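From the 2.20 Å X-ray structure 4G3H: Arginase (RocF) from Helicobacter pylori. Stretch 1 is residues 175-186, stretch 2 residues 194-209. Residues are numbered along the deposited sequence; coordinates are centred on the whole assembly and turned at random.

Stretch 1 (175-186) DPKCLVYFGVRS
Stretch 2 (194-209) VIRELQIPLFSVDAIR

Two neighbouring parallel strands, 179-182 and 202-203, join the stretches, with Tyr 181 opposite Leu 202 (CA-CA 4.5 Å) and Phe 182 opposite Phe 203 (CA-CA 5.0 Å). Three nearly linear backbone hydrogen bonds zip them: Tyr 181 N donates to Pro 201 O (3.1 Å, 172°), Phe 203 N to Tyr 181 O (2.8 Å, 175°) and Gly 183 N to Phe 203 O (2.8 Å, 168°). Tyr 181 thus uses both its N and O on this neighbour, and proline, lacking an N-H, still serves as acceptor through its carbonyl. Phe 203 O also receives a CA-H...O contact from Phe 182 CA (3.5 Å).

Alternation sends Tyr 181 and Leu 202 to one face and Phe 182 and Phe 203 to the other. On the first, Tyr 181 (chi1 m, -79°) sets CB 3.8 Å from Leu 202 CG, CD2 3.8 Å from Ile 200 CG2 and CE2 4.1 Å from Ile 195 CD1; its OH is hydrogen-bonded elsewhere in the structure, so the buried ring carries no unpaired hydroxyl. Leu 202 (t, t) also reaches Val 184, CD1 to CB 3.8 Å. On the second, both phenylalanines adopt chi1 m and their rings meet obliquely, centroids 5.8 Å apart and planes at 33°, with Phe 182 CE1 3.8 Å from Phe 203 CD2. Val 180 CG1 meets the edge of the Phe 203 ring at CE2 (3.5 Å), and Ile 208 CD1 lies near the plane of the Phe 182 ring, at its edge, and 4.2 Å from Phe 182 CB.

Before the strands, Asp 175 (chi1 t) accepts Lys 177 N at OD1 (3.1 Å), while its backbone O accepts Cys 178 N (2.7 Å), around the short 3-10 segment 176-177. Pro 176 packs CB against Leu 198 CB (3.7 Å). Gln 199 then turns the chain with positive phi (54/53), its N bonded to Arg 196 O (3.2 Å); Ile 200 (m, t) brings CG2 within 3.6 Å of Leu 179 CG.

After the strands, Gly 183 takes phi/psi 78/7, a conformation favouring glycine, and its O accepts Arg 185 NH2 (3.1 Å, 137°). Ser 204 (chi1 p) N-caps the next helix: Ser 204 OG accepts a weak capping bond from Ala 207 N (3.3 Å), and Ser 204 O accepts Ile 208 N (3.0 Å). One water bridges the stretches, donating to Val 184 O (2.8 Å) and accepting from Val 205 N (3.1 Å). Altogether 845 Å² is buried, summed over both sides.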

# COMPACT_ATOMS: atom_id res chain seq x y z
N ASP A 175 3.71 -1.47 16.16
CA ASP A 175 3.56 -0.37 17.11
C ASP A 175 2.72 0.69 16.39
O ASP A 175 3.19 1.32 15.44
CB ASP A 175 4.95 0.18 17.45
CG ASP A 175 4.90 1.33 18.44
OD1 ASP A 175 3.79 1.76 18.80
OD2 ASP A 175 5.98 1.79 18.87
N PRO A 176 1.48 0.90 16.84
CA PRO A 176 0.56 1.88 16.24
C PRO A 176 1.18 3.26 16.02
O PRO A 176 0.76 4.01 15.13
CB PRO A 176 -0.61 1.92 17.23
CG PRO A 176 -0.57 0.57 17.88
CD PRO A 176 0.91 0.35 18.08
N LYS A 177 2.17 3.58 16.84
CA LYS A 177 2.87 4.86 16.77
C LYS A 177 3.88 4.91 15.64
O LYS A 177 4.43 5.97 15.33
CB LYS A 177 3.57 5.14 18.10
CG LYS A 177 2.62 5.43 19.25
CD LYS A 177 3.32 5.22 20.58
CE LYS A 177 2.84 6.22 21.61
NZ LYS A 177 3.25 7.60 21.22
N CYS A 178 4.13 3.77 15.01
CA CYS A 178 5.08 3.69 13.90
C CYS A 178 4.37 3.59 12.54
O CYS A 178 4.99 3.29 11.52
CB CYS A 178 6.03 2.52 14.13
SG CYS A 178 7.07 2.77 15.60
N LEU A 179 3.07 3.84 12.56
CA LEU A 179 2.25 3.85 11.36
C LEU A 179 2.06 5.34 11.15
O LEU A 179 1.57 6.04 12.04
CB LEU A 179 0.90 3.18 11.60
CG LEU A 179 -0.29 3.57 10.71
CD1 LEU A 179 0.01 3.27 9.24
CD2 LEU A 179 -1.54 2.82 11.16
N VAL A 180 2.49 5.85 10.00
CA VAL A 180 2.36 7.28 9.73
C VAL A 180 1.45 7.55 8.54
O VAL A 180 1.75 7.18 7.40
CB VAL A 180 3.75 7.92 9.48
CG1 VAL A 180 3.61 9.43 9.35
CG2 VAL A 180 4.71 7.55 10.61
N TYR A 181 0.33 8.21 8.82
CA TYR A 181 -0.65 8.54 7.79
C TYR A 181 -0.33 9.87 7.12
O TYR A 181 0.02 10.84 7.78
CB TYR A 181 -2.05 8.63 8.40
CG TYR A 181 -2.74 7.32 8.66
CD1 TYR A 181 -2.95 6.40 7.63
CD2 TYR A 181 -3.28 7.03 9.92
CE1 TYR A 181 -3.69 5.23 7.84
CE2 TYR A 181 -4.02 5.88 10.14
CZ TYR A 181 -4.22 4.98 9.10
OH TYR A 181 -5.00 3.86 9.31
N PHE A 182 -0.48 9.91 5.80
CA PHE A 182 -0.24 11.13 5.03
C PHE A 182 -1.44 11.43 4.14
O PHE A 182 -1.82 10.59 3.32
CB PHE A 182 1.00 10.97 4.14
CG PHE A 182 2.28 10.79 4.91
CD1 PHE A 182 3.02 11.90 5.33
CD2 PHE A 182 2.76 9.52 5.22
CE1 PHE A 182 4.21 11.75 6.04
CE2 PHE A 182 3.95 9.35 5.93
CZ PHE A 182 4.68 10.47 6.34
N GLY A 183 -2.04 12.60 4.32
CA GLY A 183 -3.18 13.00 3.51
C GLY A 183 -4.54 12.42 3.83
O GLY A 183 -5.51 12.63 3.09
N VAL A 184 -4.65 11.68 4.93
CA VAL A 184 -5.92 11.07 5.32
C VAL A 184 -6.98 12.14 5.55
O VAL A 184 -6.77 13.08 6.32
CB VAL A 184 -5.76 10.22 6.60
CG1 VAL A 184 -7.11 9.68 7.05
CG2 VAL A 184 -4.80 9.07 6.33
N ARG A 185 -8.13 12.00 4.90
CA ARG A 185 -9.18 13.00 5.03
C ARG A 185 -10.60 12.45 4.93
O ARG A 185 -11.56 13.21 5.02
CB ARG A 185 -8.98 14.07 3.96
CG ARG A 185 -8.78 13.51 2.56
CD ARG A 185 -8.57 14.62 1.57
NE ARG A 185 -8.56 14.17 0.18
CZ ARG A 185 -7.55 13.53 -0.42
NH1 ARG A 185 -7.67 13.18 -1.69
NH2 ARG A 185 -6.44 13.25 0.25
N SER A 186 -10.74 11.15 4.73
CA SER A 186 -12.06 10.54 4.61
C SER A 186 -12.09 9.31 5.50
O SER A 186 -11.52 8.28 5.14
CB SER A 186 -12.34 10.17 3.15
OG SER A 186 -13.63 9.62 3.00
N VAL A 194 -10.04 4.93 16.81
CA VAL A 194 -8.87 4.07 16.93
C VAL A 194 -7.59 4.91 16.83
O VAL A 194 -6.64 4.70 17.57
CB VAL A 194 -8.83 2.99 15.82
CG1 VAL A 194 -7.51 2.23 15.88
CG2 VAL A 194 -10.01 2.02 16.00
N ILE A 195 -7.59 5.85 15.89
CA ILE A 195 -6.46 6.74 15.67
C ILE A 195 -6.17 7.54 16.94
O ILE A 195 -5.03 7.62 17.38
CB ILE A 195 -6.75 7.70 14.49
CG1 ILE A 195 -6.72 6.91 13.17
CG2 ILE A 195 -5.75 8.84 14.48
CD1 ILE A 195 -7.18 7.68 11.96
N ARG A 196 -7.21 8.12 17.53
CA ARG A 196 -7.04 8.90 18.75
C ARG A 196 -6.55 8.00 19.89
O ARG A 196 -5.56 8.31 20.57
CB ARG A 196 -8.35 9.56 19.16
CG ARG A 196 -8.25 10.39 20.43
CD ARG A 196 -9.53 11.17 20.67
NE ARG A 196 -10.68 10.27 20.76
CZ ARG A 196 -11.82 10.44 20.11
NH1 ARG A 196 -12.00 11.49 19.31
NH2 ARG A 196 -12.79 9.56 20.26
N GLU A 197 -7.24 6.88 20.09
CA GLU A 197 -6.89 5.94 21.15
C GLU A 197 -5.47 5.40 21.03
O GLU A 197 -4.73 5.38 22.02
CB GLU A 197 -7.88 4.78 21.17
CG GLU A 197 -7.45 3.60 22.04
CD GLU A 197 -8.42 2.44 21.96
OE1 GLU A 197 -8.11 1.37 22.54
OE2 GLU A 197 -9.49 2.59 21.34
N LEU A 198 -5.09 4.96 19.84
CA LEU A 198 -3.76 4.40 19.61
C LEU A 198 -2.70 5.47 19.36
O LEU A 198 -1.50 5.17 19.24
CB LEU A 198 -3.81 3.42 18.44
CG LEU A 198 -4.69 2.18 18.64
CD1 LEU A 198 -4.55 1.25 17.43
CD2 LEU A 198 -4.28 1.45 19.91
N GLN A 199 -3.14 6.72 19.27
CA GLN A 199 -2.26 7.86 19.04
C GLN A 199 -1.40 7.67 17.78
O GLN A 199 -0.17 7.79 17.81
CB GLN A 199 -1.40 8.09 20.29
CG GLN A 199 -2.25 8.34 21.55
CD GLN A 199 -1.47 8.34 22.86
OE1 GLN A 199 -2.03 8.53 23.94
NE2 GLN A 199 -0.16 8.11 22.77
N ILE A 200 -2.06 7.36 16.66
CA ILE A 200 -1.38 7.15 15.38
C ILE A 200 -1.11 8.50 14.71
O ILE A 200 -2.04 9.25 14.42
CB ILE A 200 -2.23 6.26 14.44
CG1 ILE A 200 -2.56 4.95 15.15
CG2 ILE A 200 -1.46 5.99 13.13
CD1 ILE A 200 -3.41 3.99 14.35
N PRO A 201 0.17 8.82 14.45
CA PRO A 201 0.52 10.09 13.80
C PRO A 201 -0.16 10.23 12.44
O PRO A 201 -0.13 9.31 11.63
CB PRO A 201 2.04 10.01 13.69
CG PRO A 201 2.31 8.54 13.59
CD PRO A 201 1.36 7.97 14.62
N LEU A 202 -0.79 11.38 12.21
CA LEU A 202 -1.51 11.65 10.96
C LEU A 202 -1.24 13.07 10.46
O LEU A 202 -1.60 14.05 11.11
CB LEU A 202 -3.02 11.44 11.18
CG LEU A 202 -3.95 11.52 9.97
CD1 LEU A 202 -5.30 10.95 10.32
CD2 LEU A 202 -4.09 12.97 9.51
N PHE A 203 -0.62 13.17 9.29
CA PHE A 203 -0.31 14.47 8.71
C PHE A 203 -1.29 14.77 7.59
O PHE A 203 -1.28 14.12 6.55
CB PHE A 203 1.13 14.48 8.19
CG PHE A 203 2.16 14.24 9.27
CD1 PHE A 203 2.38 15.20 10.25
CD2 PHE A 203 2.89 13.05 9.31
CE1 PHE A 203 3.31 14.98 11.27
CE2 PHE A 203 3.82 12.82 10.32
CZ PHE A 203 4.04 13.78 11.30
N SER A 204 -2.16 15.76 7.82
CA SER A 204 -3.18 16.13 6.85
C SER A 204 -2.63 16.82 5.62
O SER A 204 -1.47 17.23 5.59
CB SER A 204 -4.20 17.06 7.50
OG SER A 204 -3.62 18.32 7.80
N VAL A 205 -3.48 16.95 4.61
CA VAL A 205 -3.14 17.61 3.37
C VAL A 205 -2.61 19.01 3.65
O VAL A 205 -1.64 19.45 3.02
CB VAL A 205 -4.38 17.73 2.45
CG1 VAL A 205 -4.06 18.64 1.27
CG2 VAL A 205 -4.81 16.34 1.97
N ASP A 206 -3.24 19.72 4.59
CA ASP A 206 -2.83 21.08 4.93
C ASP A 206 -1.46 21.15 5.60
O ASP A 206 -0.67 22.03 5.29
CB ASP A 206 -3.88 21.74 5.82
CG ASP A 206 -5.22 21.93 5.11
OD1 ASP A 206 -5.23 22.51 4.00
OD2 ASP A 206 -6.25 21.51 5.66
N ALA A 207 -1.18 20.23 6.53
CA ALA A 207 0.11 20.23 7.21
C ALA A 207 1.21 19.97 6.19
O ALA A 207 2.28 20.58 6.25
CB ALA A 207 0.15 19.16 8.30
N ILE A 208 0.94 19.06 5.26
CA ILE A 208 1.90 18.71 4.22
C ILE A 208 2.13 19.91 3.31
O ILE A 208 3.27 20.22 2.95
CB ILE A 208 1.38 17.51 3.38
CG1 ILE A 208 1.37 16.24 4.23
CG2 ILE A 208 2.25 17.33 2.14
CD1 ILE A 208 0.62 15.07 3.61
N ARG A 209 1.05 20.57 2.93
CA ARG A 209 1.12 21.73 2.06
C ARG A 209 1.79 22.93 2.74
O ARG A 209 2.56 23.65 2.11
CB ARG A 209 -0.28 22.10 1.59
CG ARG A 209 -0.36 23.36 0.75
CD ARG A 209 -1.76 23.49 0.16
NE ARG A 209 -2.04 22.41 -0.78
CZ ARG A 209 -3.24 21.89 -0.99
NH1 ARG A 209 -4.29 22.36 -0.33
NH2 ARG A 209 -3.40 20.91 -1.87
O HOH W 1 -6.12 15.52 5.22